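Local coordinates for major capsid protein (Human herpesvirus 1, PDB 1NO7) that serves as the main building block of the herpes simplex virus capsid shell, represented here by its upper domain, at residues Q252-F257 with L272-R277; A378-D383 with D503-L508. One frame throughout, in Å; residues are numbered along the deposited sequence.

Overall arrangement
Contact 1 comes first along the chain and closes before contact 2 opens. It sets the last turn of helix 234-256 against the end of helix 269-273 and the loop that follows, with 14 residues linking its segments. Contact 2 instead spans 119 intervening residues and joins strands 376-380 and 505-507 of a three-stranded antiparallel sheet. The two lie on opposite sides of the chain's centre, their own centres 34 Å apart and their nearest atoms about 18 Å apart, and they share no helix or strand. One therefore joins two helix ends close in sequence, while the other ties parts of the capsid protein's upper domain that are distant in sequence together through a buried sheet edge.

Contact 1: residues Q252-F257 with L272-R277; sequences QLVDDF and LNHLMR
Asn273 ND2 is gripped by two oxygens just beyond the end of helix 234-256: across the contact it reaches Phe257 O at 2.6 Å, a weak bond with an N-H...O angle of only 130°, and its stronger partner is Thr258 OG1, one residue further on. CG of Asn273 stands anti to the backbone N (chi1 175°), which carries the amide toward this helix end. Its other branch, OD1, accepts a weak hydrogen bond from Gln589 NE2, so both ends of the amide are engaged.

The apolar centre is Val254, whose two methyls divide the work. CG2 sits over one face of the His274 ring, displaced toward the rim, in a CH-pi contact 3.5 Å from the ring centroid. CG1 leans on the aliphatic part of Arg277, 3.5 Å from Arg277 CG. Phe579 meets the same His274 ring edge-to-face, and Met575 of helix 567-577 touches both Val254 and His274.

Beyond the valine, the bent chain of Arg277 brings NH2 to 3.4 Å from Asp255 OD1. The carboxylate oxygen approaches at the guanidinium edge, in its plane, although the two groups' planes are turned 61° apart. The salt bridge is long and its hydrogen bond weak, and Asp255 is exposed and poorly ordered.

Chemically, the polar grip just past the helix end rests mainly on the Thr258 hydroxyl, with the weak bond from the Asn273 amide to one carbonyl, Phe257 O, beside it. Val254 on His274 adds apolar packing, and the peripheral charge pair probably contributes less.

Contact 2: residues A378-D383 with D503-L508; sequences AGVRFD and DYFYPL
Gly379 and Tyr506 face each other as a hydrogen-bonded antiparallel pair. Tyr506 N donates to Gly379 O at 2.8 Å, nearly straight at 174°, and Gly379 N returns a bond to Tyr506 O at 2.9 Å. A third backbone bond, Arg381 N to Tyr504 O, extends the ladder past the end of the strand to the N-cap position of helix 382-389.

In Tyr506, CG stands between the backbone N and the carbonyl carbon (chi1 54°), the crowded position. The end of the side chain comes nearer to the neighbouring strand than its start, and the ring lies over Gly379. Gly379 has no side chain there, and the ring lies flat against its backbone: Gly379 CA is 3.7 Å from the ring centroid in a CH-pi contact, and Gly379 O lies over the ring centre, 3.1 Å above its plane. Arg381 CG arrives from another direction, in the plane of the ring at its edge, 3.6 Å from Tyr506 CD2.

The other face of the sheet carries Val380 and Phe505, a non-hydrogen-bonded pair whose side chains lie side by side and point the same way. Both valine methyls meet one edge of the phenyl ring: CG2 of Val380 is 3.4 Å from Phe505 CD2, and CG1 of Val380 is as close to Phe505 CE2. Further out, the chain of Arg381, bent at chi3, passes beside Asp503 O, but NH1 finds its hydrogen bond at Gly502 O.

Strand 376-380 is the middle strand, with 486-489 along its other edge. Ile487 of that strand and Ala182 of helix 176-183 pack on the Val380-Phe505 face, whereas helix 48-56 lies against Tyr506 and Leu508.

Contact 1: residues Q252-F257 with L272-R277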
loop_
_atom_site.group_PDB
_atom_site.type_symbol
_atom_site.label_atom_id
_atom_site.label_comp_id
_atom_site.label_asym_id
_atom_site.label_seq_id
_atom_site.Cartn_x
_atom_site.Cartn_y
_atom_site.Cartn_z
ATOM N N GLN A 252 -17.380 -9.964 -1.051
ATOM C CA GLN A 252 -18.434 -10.955 -1.196
ATOM C C GLN A 252 -18.147 -11.930 -2.331
ATOM O O GLN A 252 -18.512 -13.105 -2.260
ATOM C CB GLN A 252 -19.769 -10.257 -1.454
ATOM C CG GLN A 252 -20.952 -11.195 -1.434
ATOM C CD GLN A 252 -21.018 -12.007 -0.151
ATOM O OE1 GLN A 252 -21.108 -11.457 0.940
ATOM N NE2 GLN A 252 -20.971 -13.328 -0.282
ATOM N N LEU A 253 -17.490 -11.441 -3.380
ATOM C CA LEU A 253 -17.170 -12.280 -4.534
ATOM C C LEU A 253 -16.522 -13.591 -4.123
ATOM O O LEU A 253 -16.901 -14.641 -4.624
ATOM C CB LEU A 253 -16.233 -11.551 -5.494
ATOM C CG LEU A 253 -16.366 -12.001 -6.946
ATOM C CD1 LEU A 253 -17.805 -11.764 -7.401
ATOM C CD2 LEU A 253 -15.398 -11.215 -7.826
ATOM N N VAL A 254 -15.547 -13.539 -3.219
ATOM C CA VAL A 254 -14.901 -14.768 -2.787
ATOM C C VAL A 254 -15.914 -15.771 -2.253
ATOM O O VAL A 254 -15.980 -16.902 -2.738
ATOM C CB VAL A 254 -13.853 -14.518 -1.697
ATOM C CG1 VAL A 254 -13.489 -15.842 -1.008
ATOM C CG2 VAL A 254 -12.612 -13.909 -2.324
ATOM N N ASP A 255 -16.701 -15.371 -1.262
ATOM C CA ASP A 255 -17.696 -16.274 -0.684
ATOM C C ASP A 255 -18.697 -16.763 -1.738
ATOM O O ASP A 255 -19.300 -17.832 -1.589
ATOM C CB ASP A 255 -18.434 -15.576 0.466
ATOM C CG ASP A 255 -17.489 -15.087 1.554
ATOM O OD1 ASP A 255 -16.724 -15.912 2.096
ATOM O OD2 ASP A 255 -17.512 -13.878 1.868
ATOM N N ASP A 256 -18.859 -15.978 -2.803
ATOM C CA ASP A 256 -19.768 -16.322 -3.897
ATOM C C ASP A 256 -19.279 -17.511 -4.733
ATOM O O ASP A 256 -20.059 -18.156 -5.444
ATOM C CB ASP A 256 -19.953 -15.121 -4.819
ATOM C CG ASP A 256 -21.043 -14.199 -4.351
ATOM O OD1 ASP A 256 -21.155 -13.095 -4.924
ATOM O OD2 ASP A 256 -21.788 -14.580 -3.421
ATOM N N PHE A 257 -17.982 -17.786 -4.647
ATOM C CA PHE A 257 -17.362 -18.869 -5.392
ATOM C C PHE A 257 -16.500 -19.743 -4.485
ATOM O O PHE A 257 -15.391 -20.148 -4.850
ATOM C CB PHE A 257 -16.539 -18.282 -6.533
ATOM C CG PHE A 257 -17.367 -17.564 -7.553
ATOM C CD1 PHE A 257 -16.829 -16.529 -8.300
ATOM C CD2 PHE A 257 -18.676 -17.951 -7.795
ATOM C CE1 PHE A 257 -17.587 -15.886 -9.286
ATOM C CE2 PHE A 257 -19.444 -17.321 -8.771
ATOM C CZ PHE A 257 -18.900 -16.284 -9.523
ATOM N N LEU A 272 -8.220 -20.987 1.283
ATOM C CA LEU A 272 -7.548 -21.905 0.371
ATOM C C LEU A 272 -8.004 -21.641 -1.044
ATOM O O LEU A 272 -7.266 -21.882 -1.998
ATOM C CB LEU A 272 -7.882 -23.345 0.730
ATOM C CG LEU A 272 -7.482 -23.752 2.142
ATOM C CD1 LEU A 272 -8.017 -25.152 2.413
ATOM C CD2 LEU A 272 -5.959 -23.693 2.289
ATOM N N ASN A 273 -9.231 -21.147 -1.169
ATOM C CA ASN A 273 -9.816 -20.851 -2.468
ATOM C C ASN A 273 -9.465 -19.450 -3.024
ATOM O O ASN A 273 -9.608 -19.216 -4.234
ATOM C CB ASN A 273 -11.334 -21.027 -2.373
ATOM C CG ASN A 273 -12.044 -20.627 -3.643
ATOM O OD1 ASN A 273 -11.581 -20.927 -4.741
ATOM N ND2 ASN A 273 -13.183 -19.958 -3.503
ATOM N N HIS A 274 -9.013 -18.523 -2.166
ATOM C CA HIS A 274 -8.657 -17.165 -2.623
ATOM C C HIS A 274 -7.500 -16.497 -1.883
ATOM O O HIS A 274 -7.332 -16.677 -0.678
ATOM C CB HIS A 274 -9.855 -16.229 -2.548
ATOM C CG HIS A 274 -9.695 -14.995 -3.378
ATOM N ND1 HIS A 274 -10.426 -14.770 -4.526
ATOM C CD2 HIS A 274 -8.881 -13.924 -3.234
ATOM C CE1 HIS A 274 -10.069 -13.610 -5.053
ATOM N NE2 HIS A 274 -9.133 -13.078 -4.288
ATOM N N LEU A 275 -6.731 -15.688 -2.608
ATOM C CA LEU A 275 -5.564 -15.027 -2.039
ATOM C C LEU A 275 -5.867 -13.888 -1.058
ATOM O O LEU A 275 -5.346 -13.889 0.062
ATOM C CB LEU A 275 -4.641 -14.529 -3.167
ATOM C CG LEU A 275 -3.307 -13.916 -2.710
ATOM C CD1 LEU A 275 -2.537 -14.898 -1.820
ATOM C CD2 LEU A 275 -2.480 -13.550 -3.934
ATOM N N MET A 276 -6.682 -12.917 -1.465
ATOM C CA MET A 276 -7.012 -11.805 -0.576
ATOM C C MET A 276 -7.503 -12.362 0.778
ATOM O O MET A 276 -6.972 -12.000 1.825
ATOM C CB MET A 276 -8.074 -10.871 -1.211
ATOM C CG MET A 276 -7.685 -10.190 -2.574
ATOM S SD MET A 276 -6.203 -9.041 -2.528
ATOM C CE MET A 276 -4.823 -10.234 -1.918
ATOM N N ARG A 277 -8.478 -13.268 0.770
ATOM C CA ARG A 277 -9.003 -13.834 2.025
ATOM C C ARG A 277 -7.975 -14.727 2.720
ATOM O O ARG A 277 -8.290 -15.364 3.731
ATOM C CB ARG A 277 -10.254 -14.670 1.763
ATOM C CG ARG A 277 -11.343 -13.950 0.994
ATOM C CD ARG A 277 -12.333 -13.212 1.894
ATOM N NE ARG A 277 -13.307 -14.102 2.534
ATOM C CZ ARG A 277 -13.027 -14.902 3.560
ATOM N NH1 ARG A 277 -11.789 -14.916 4.069
ATOM N NH2 ARG A 277 -13.980 -15.699 4.055
#

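Contact 2: residues A378-D383 with D503-L508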
loop_
_atom_site.group_PDB
_atom_site.type_symbol
_atom_site.label_atom_id
_atom_site.label_comp_id
_atom_site.label_asym_id
_atom_site.label_seq_id
_atom_site.Cartn_x
_atom_site.Cartn_y
_atom_site.Cartn_z
ATOM N N ALA A 378 5.993 4.351 -0.339
ATOM C CA ALA A 378 7.170 5.022 0.216
ATOM C C ALA A 378 7.144 5.056 1.740
ATOM O O ALA A 378 6.070 5.022 2.367
ATOM C CB ALA A 378 7.276 6.459 -0.330
ATOM N N GLY A 379 8.345 5.108 2.317
ATOM C CA GLY A 379 8.506 5.164 3.758
ATOM C C GLY A 379 8.541 6.635 4.130
ATOM O O GLY A 379 8.979 7.479 3.322
ATOM N N VAL A 380 8.095 6.949 5.345
ATOM C CA VAL A 380 8.043 8.334 5.809
ATOM C C VAL A 380 9.129 8.733 6.814
ATOM O O VAL A 380 9.549 7.915 7.646
ATOM C CB VAL A 380 6.689 8.607 6.454
ATOM C CG1 VAL A 380 6.577 10.073 6.816
ATOM C CG2 VAL A 380 5.591 8.195 5.517
ATOM N N ARG A 381 9.580 9.991 6.724
ATOM C CA ARG A 381 10.591 10.515 7.660
ATOM C C ARG A 381 9.812 11.301 8.728
ATOM O O ARG A 381 9.786 12.537 8.720
ATOM C CB ARG A 381 11.552 11.451 6.931
ATOM C CG ARG A 381 12.252 10.828 5.756
ATOM C CD ARG A 381 13.116 11.849 5.054
ATOM N NE ARG A 381 14.073 12.453 5.977
ATOM C CZ ARG A 381 14.878 13.471 5.670
ATOM N NH1 ARG A 381 14.846 14.013 4.450
ATOM N NH2 ARG A 381 15.709 13.958 6.587
ATOM N N PHE A 382 9.187 10.581 9.653
ATOM C CA PHE A 382 8.356 11.208 10.671
ATOM C C PHE A 382 8.899 12.450 11.372
ATOM O O PHE A 382 8.132 13.388 11.642
ATOM C CB PHE A 382 7.893 10.136 11.659
ATOM C CG PHE A 382 7.026 9.091 11.011
ATOM C CD1 PHE A 382 7.586 8.122 10.176
ATOM C CD2 PHE A 382 5.637 9.153 11.125
ATOM C CE1 PHE A 382 6.780 7.238 9.455
ATOM C CE2 PHE A 382 4.817 8.275 10.411
ATOM C CZ PHE A 382 5.394 7.315 9.570
ATOM N N ASP A 383 10.200 12.488 11.664
ATOM C CA ASP A 383 10.747 13.687 12.302
ATOM C C ASP A 383 10.462 14.841 11.339
ATOM O O ASP A 383 9.620 15.700 11.627
ATOM C CB ASP A 383 12.256 13.544 12.582
ATOM C CG ASP A 383 13.012 12.865 11.450
ATOM O OD1 ASP A 383 12.763 11.660 11.203
ATOM O OD2 ASP A 383 13.858 13.535 10.810
ATOM N N ASP A 503 12.258 15.136 0.806
ATOM C CA ASP A 503 12.110 15.944 2.014
ATOM C C ASP A 503 11.510 15.151 3.166
ATOM O O ASP A 503 12.216 14.832 4.121
ATOM C CB ASP A 503 11.251 17.177 1.730
ATOM C CG ASP A 503 12.038 18.298 1.072
ATOM O OD1 ASP A 503 12.977 18.815 1.714
ATOM O OD2 ASP A 503 11.723 18.661 -0.083
ATOM N N TYR A 504 10.220 14.814 3.065
ATOM C CA TYR A 504 9.520 14.067 4.120
ATOM C C TYR A 504 9.374 12.569 3.844
ATOM O O TYR A 504 9.481 11.726 4.760
ATOM C CB TYR A 504 8.112 14.632 4.338
ATOM C CG TYR A 504 8.050 16.115 4.609
ATOM C CD1 TYR A 504 8.191 17.041 3.575
ATOM C CD2 TYR A 504 7.845 16.597 5.899
ATOM C CE1 TYR A 504 8.130 18.407 3.815
ATOM C CE2 TYR A 504 7.784 17.963 6.150
ATOM C CZ TYR A 504 7.929 18.865 5.101
ATOM O OH TYR A 504 7.887 20.226 5.329
ATOM N N PHE A 505 9.113 12.250 2.578
ATOM C CA PHE A 505 8.903 10.872 2.154
ATOM C C PHE A 505 9.967 10.325 1.221
ATOM O O PHE A 505 10.457 11.031 0.343
ATOM C CB PHE A 505 7.573 10.780 1.448
ATOM C CG PHE A 505 6.439 11.375 2.220
ATOM C CD1 PHE A 505 5.749 12.476 1.718
ATOM C CD2 PHE A 505 6.011 10.788 3.412
ATOM C CE1 PHE A 505 4.633 12.993 2.375
ATOM C CE2 PHE A 505 4.892 11.290 4.093
ATOM C CZ PHE A 505 4.194 12.402 3.571
ATOM N N TYR A 506 10.309 9.053 1.399
ATOM C CA TYR A 506 11.308 8.427 0.538
ATOM C C TYR A 506 10.744 7.188 -0.173
ATOM O O TYR A 506 10.162 6.301 0.473
ATOM C CB TYR A 506 12.535 8.054 1.356
ATOM C CG TYR A 506 12.228 7.193 2.554
ATOM C CD1 TYR A 506 12.123 5.815 2.443
ATOM C CD2 TYR A 506 12.092 7.757 3.811
ATOM C CE1 TYR A 506 11.902 5.012 3.565
ATOM C CE2 TYR A 506 11.869 6.970 4.946
ATOM C CZ TYR A 506 11.782 5.598 4.821
ATOM O OH TYR A 506 11.636 4.820 5.961
ATOM N N PRO A 507 10.889 7.128 -1.520
ATOM C CA PRO A 507 10.419 6.028 -2.374
ATOM C C PRO A 507 11.014 4.708 -1.929
ATOM O O PRO A 507 12.217 4.630 -1.643
ATOM C CB PRO A 507 10.930 6.420 -3.760
ATOM C CG PRO A 507 10.884 7.904 -3.729
ATOM C CD PRO A 507 11.466 8.205 -2.350
ATOM N N LEU A 508 10.177 3.678 -1.874
ATOM C CA LEU A 508 10.634 2.350 -1.475
ATOM C C LEU A 508 9.532 1.353 -1.829
ATOM O O LEU A 508 8.744 0.966 -0.948
ATOM C CB LEU A 508 10.896 2.319 0.027
ATOM C CG LEU A 508 11.401 0.985 0.565
ATOM C CD1 LEU A 508 12.895 1.119 0.916
ATOM C CD2 LEU A 508 10.593 0.577 1.811
#